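Long-range contact in metallo-beta-lactamase (Simiduia agarivorans, PDB 6MFI), which probably hydrolyses beta-lactam antibiotics as a zinc-dependent enzyme of subclass B3: residues Cys205-Val217 / Leu241-His253. Sequence-based numbering, arbitrary orientation.
With ZN (zinc ion), chain B.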
# COMPACT_ATOMS: atom_id res chain seq x y z
N CYS A 205 -11.65 -7.11 18.22
CA CYS A 205 -10.66 -7.31 17.17
C CYS A 205 -9.78 -6.08 16.99
O CYS A 205 -9.80 -5.17 17.82
CB CYS A 205 -11.35 -7.66 15.85
SG CYS A 205 -12.38 -9.14 15.89
N THR A 206 -9.02 -6.06 15.90
CA THR A 206 -8.12 -4.96 15.58
C THR A 206 -8.44 -4.43 14.19
O THR A 206 -8.66 -5.21 13.26
CB THR A 206 -6.65 -5.41 15.65
OG1 THR A 206 -6.36 -5.91 16.95
CG2 THR A 206 -5.72 -4.24 15.34
N THR A 207 -8.48 -3.11 14.06
CA THR A 207 -8.75 -2.45 12.79
C THR A 207 -7.42 -2.01 12.19
O THR A 207 -6.73 -1.15 12.74
CB THR A 207 -9.69 -1.26 12.97
OG1 THR A 207 -10.91 -1.70 13.58
CG2 THR A 207 -10.00 -0.64 11.62
N LEU A 208 -7.05 -2.61 11.05
CA LEU A 208 -5.82 -2.29 10.36
C LEU A 208 -6.11 -1.34 9.20
O LEU A 208 -7.15 -1.46 8.53
CB LEU A 208 -5.14 -3.55 9.83
CG LEU A 208 -4.37 -4.44 10.83
CD1 LEU A 208 -5.32 -5.21 11.74
CD2 LEU A 208 -3.45 -5.39 10.09
N VAL A 209 -5.20 -0.41 8.96
CA VAL A 209 -5.33 0.56 7.87
C VAL A 209 -4.03 0.56 7.07
O VAL A 209 -2.95 0.76 7.64
CB VAL A 209 -5.65 1.97 8.38
CG1 VAL A 209 -5.51 2.98 7.25
CG2 VAL A 209 -7.05 2.02 8.97
N TYR A 210 -4.14 0.32 5.77
CA TYR A 210 -3.00 0.36 4.86
C TYR A 210 -2.99 1.73 4.19
O TYR A 210 -3.45 1.92 3.06
CB TYR A 210 -3.09 -0.78 3.84
CG TYR A 210 -1.84 -0.98 3.01
CD1 TYR A 210 -0.60 -1.15 3.61
CD2 TYR A 210 -1.91 -1.03 1.63
CE1 TYR A 210 0.54 -1.35 2.84
CE2 TYR A 210 -0.78 -1.23 0.86
CZ TYR A 210 0.44 -1.39 1.47
OH TYR A 210 1.56 -1.58 0.70
N ALA A 211 -2.46 2.72 4.91
CA ALA A 211 -2.46 4.10 4.45
C ALA A 211 -1.42 4.31 3.36
O ALA A 211 -0.28 3.84 3.47
CB ALA A 211 -2.20 5.05 5.61
N ASP A 212 -1.81 5.03 2.31
CA ASP A 212 -0.93 5.29 1.18
C ASP A 212 0.25 6.15 1.62
O ASP A 212 0.27 6.75 2.70
CB ASP A 212 -1.71 5.97 0.05
CG ASP A 212 -0.90 6.09 -1.23
OD1 ASP A 212 -0.63 5.04 -1.86
OD2 ASP A 212 -0.53 7.22 -1.59
N SER A 213 1.27 6.21 0.75
CA SER A 213 2.46 6.99 1.03
C SER A 213 2.11 8.45 1.33
O SER A 213 2.62 9.04 2.28
CB SER A 213 3.45 6.89 -0.14
OG SER A 213 3.78 5.54 -0.40
N LEU A 214 1.24 9.04 0.51
CA LEU A 214 0.72 10.38 0.71
C LEU A 214 1.80 11.46 0.72
O LEU A 214 1.51 12.62 1.04
CB LEU A 214 -0.10 10.46 2.01
CG LEU A 214 -1.37 9.61 2.06
CD1 LEU A 214 -2.18 9.95 3.29
CD2 LEU A 214 -2.20 9.82 0.81
N SER A 215 3.04 11.10 0.38
CA SER A 215 4.15 12.04 0.47
C SER A 215 4.06 13.10 -0.61
O SER A 215 3.79 12.78 -1.78
CB SER A 215 5.49 11.30 0.35
OG SER A 215 5.49 10.47 -0.80
N PRO A 216 4.27 14.38 -0.25
CA PRO A 216 4.32 15.49 -1.21
C PRO A 216 5.60 15.52 -2.04
O PRO A 216 6.27 16.55 -2.15
CB PRO A 216 4.20 16.72 -0.31
CG PRO A 216 4.80 16.29 0.99
CD PRO A 216 4.45 14.83 1.14
N VAL A 217 5.96 14.38 -2.61
CA VAL A 217 7.12 14.26 -3.47
C VAL A 217 6.63 14.22 -4.91
O VAL A 217 5.50 13.84 -5.21
CB VAL A 217 7.96 13.00 -3.13
CG1 VAL A 217 7.26 11.74 -3.62
CG2 VAL A 217 9.37 13.11 -3.69
N LEU A 241 -8.41 10.23 6.39
CA LEU A 241 -7.55 9.20 6.95
C LEU A 241 -7.31 9.41 8.44
O LEU A 241 -7.24 8.44 9.20
CB LEU A 241 -6.22 9.17 6.19
CG LEU A 241 -5.12 8.30 6.82
CD1 LEU A 241 -5.46 6.82 6.68
CD2 LEU A 241 -3.76 8.61 6.21
N ALA A 242 -7.19 10.66 8.87
CA ALA A 242 -6.89 10.94 10.27
C ALA A 242 -8.03 10.53 11.19
O ALA A 242 -7.80 10.19 12.36
CB ALA A 242 -6.57 12.42 10.46
N ASP A 243 -9.27 10.54 10.69
CA ASP A 243 -10.44 10.26 11.51
C ASP A 243 -10.96 8.84 11.33
O ASP A 243 -12.00 8.50 11.89
CB ASP A 243 -11.55 11.26 11.19
CG ASP A 243 -12.34 11.67 12.42
OD1 ASP A 243 -11.81 11.52 13.54
OD2 ASP A 243 -13.49 12.14 12.26
N LEU A 244 -10.25 8.00 10.58
CA LEU A 244 -10.68 6.62 10.40
C LEU A 244 -10.46 5.81 11.67
O LEU A 244 -9.52 6.05 12.43
CB LEU A 244 -9.92 5.97 9.24
CG LEU A 244 -10.23 6.42 7.82
CD1 LEU A 244 -9.36 5.68 6.82
CD2 LEU A 244 -11.70 6.22 7.50
N GLU A 245 -11.35 4.85 11.90
CA GLU A 245 -11.10 3.84 12.92
C GLU A 245 -9.83 3.09 12.55
O GLU A 245 -9.73 2.52 11.45
CB GLU A 245 -12.29 2.88 13.03
CG GLU A 245 -12.30 2.07 14.32
CD GLU A 245 -12.50 2.94 15.55
OE1 GLU A 245 -13.14 4.00 15.44
OE2 GLU A 245 -12.00 2.55 16.63
N CYS A 246 -8.85 3.10 13.44
CA CYS A 246 -7.49 2.73 13.05
C CYS A 246 -6.70 2.36 14.30
O CYS A 246 -6.32 3.24 15.07
CB CYS A 246 -6.85 3.88 12.30
SG CYS A 246 -5.10 3.73 11.92
N ASP A 247 -6.47 1.06 14.50
CA ASP A 247 -5.66 0.58 15.61
C ASP A 247 -4.24 0.20 15.20
O ASP A 247 -3.32 0.38 15.99
CB ASP A 247 -6.33 -0.63 16.27
CG ASP A 247 -7.76 -0.35 16.69
OD1 ASP A 247 -8.01 0.71 17.31
OD2 ASP A 247 -8.63 -1.19 16.41
N LEU A 248 -4.06 -0.30 13.98
CA LEU A 248 -2.76 -0.72 13.48
C LEU A 248 -2.54 -0.08 12.12
O LEU A 248 -3.44 -0.10 11.27
CB LEU A 248 -2.68 -2.25 13.38
CG LEU A 248 -1.30 -2.91 13.33
CD1 LEU A 248 -1.37 -4.32 13.88
CD2 LEU A 248 -0.74 -2.93 11.91
N LEU A 249 -1.35 0.48 11.91
CA LEU A 249 -1.02 1.21 10.69
C LEU A 249 0.03 0.46 9.89
O LEU A 249 1.01 -0.04 10.44
CB LEU A 249 -0.52 2.62 11.02
CG LEU A 249 -0.25 3.53 9.82
CD1 LEU A 249 -1.55 3.92 9.13
CD2 LEU A 249 0.53 4.77 10.25
N LEU A 250 -0.19 0.40 8.57
CA LEU A 250 0.75 -0.21 7.64
C LEU A 250 0.94 0.72 6.45
O LEU A 250 0.00 1.41 6.03
CB LEU A 250 0.27 -1.59 7.16
CG LEU A 250 0.32 -2.72 8.20
CD1 LEU A 250 -0.33 -3.97 7.64
CD2 LEU A 250 1.75 -2.99 8.62
N THR A 251 2.15 0.73 5.90
CA THR A 251 2.49 1.64 4.82
C THR A 251 3.21 0.91 3.70
O THR A 251 3.96 -0.04 3.95
CB THR A 251 3.39 2.78 5.33
OG1 THR A 251 4.50 2.24 6.06
CG2 THR A 251 2.60 3.71 6.24
N PRO A 252 2.98 1.32 2.45
CA PRO A 252 3.68 0.67 1.33
C PRO A 252 5.19 0.76 1.44
O PRO A 252 5.90 -0.18 1.04
CB PRO A 252 3.15 1.42 0.10
CG PRO A 252 1.84 1.97 0.53
CD PRO A 252 2.00 2.32 1.98
N HIS A 253 5.71 1.87 1.96
CA HIS A 253 7.09 1.93 2.41
C HIS A 253 7.09 1.68 3.90
O HIS A 253 6.61 2.53 4.66
CB HIS A 253 7.71 3.28 2.08
CG HIS A 253 7.80 3.57 0.62
ND1 HIS A 253 8.84 3.10 -0.17
CD2 HIS A 253 6.99 4.27 -0.21
CE1 HIS A 253 8.65 3.51 -1.41
NE2 HIS A 253 7.54 4.22 -1.46
ZN ZN B . 6.72 4.31 -3.39
O HOH W 1 -9.49 -2.38 18.62
O HOH W 2 4.55 4.65 2.25
O HOH W 3 6.62 5.72 -4.78
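V209 sits between L248 and L250 on the neighbouring strand, its N donating to L248 O and its O accepting from L250 N at 2.9 Å. This is the parallel pairing of a beta-alpha-beta unit, strand 206-210, helix 228-242 and strand 248-250, at the edge of one sheet of the metallo-beta-lactamase αβ/βα fold. Where the pairing begins, T207 O takes two backbone N-H groups, L248 N and, in the carbonyl plane, D247 N at 2.8 Å. The D247 side chain adds a bond of its own: with CG beside the backbone N (chi1 -54°), D247 OD2 receives T207 N on its anti side, 3.0 Å away and 22° out of the carboxylate plane. Water 1 also donates to OD2 and to C205 O.

Apolar packing covers both faces of the pair. L208 runs alongside L248, L208 CG against L248 CB at 3.8 Å, and strand 50-53 of the other sheet closes over them through V52. On the opposite face V209 puts CG1 against L241 CD1 of the helix and CG2 against C246 CB, close to the C246-C275 disulfide. A211 CB meets L241 and L249, and L214 CD1 touches L241 CD2 at 3.6 Å; L241, near the end of helix 228-242, thus packs against both the strand and the loop that follows it.

The Y210 ring presents an edge to L250 CB and crosses P252 obliquely; its OH lies 3.2 Å from P252 CA and hydrogen-bonds D79. Past the strands both segments run on to the dizinc centre. D212 holds H110, a ligand of one zinc, through OD1, while H253 joins D114 and H115 on the other. S213 OG reaches the H253 ring edge near CD2, and water 2 bridges that hydroxyl to H253 N; H253 NE2 binds its zinc at 2.1 Å.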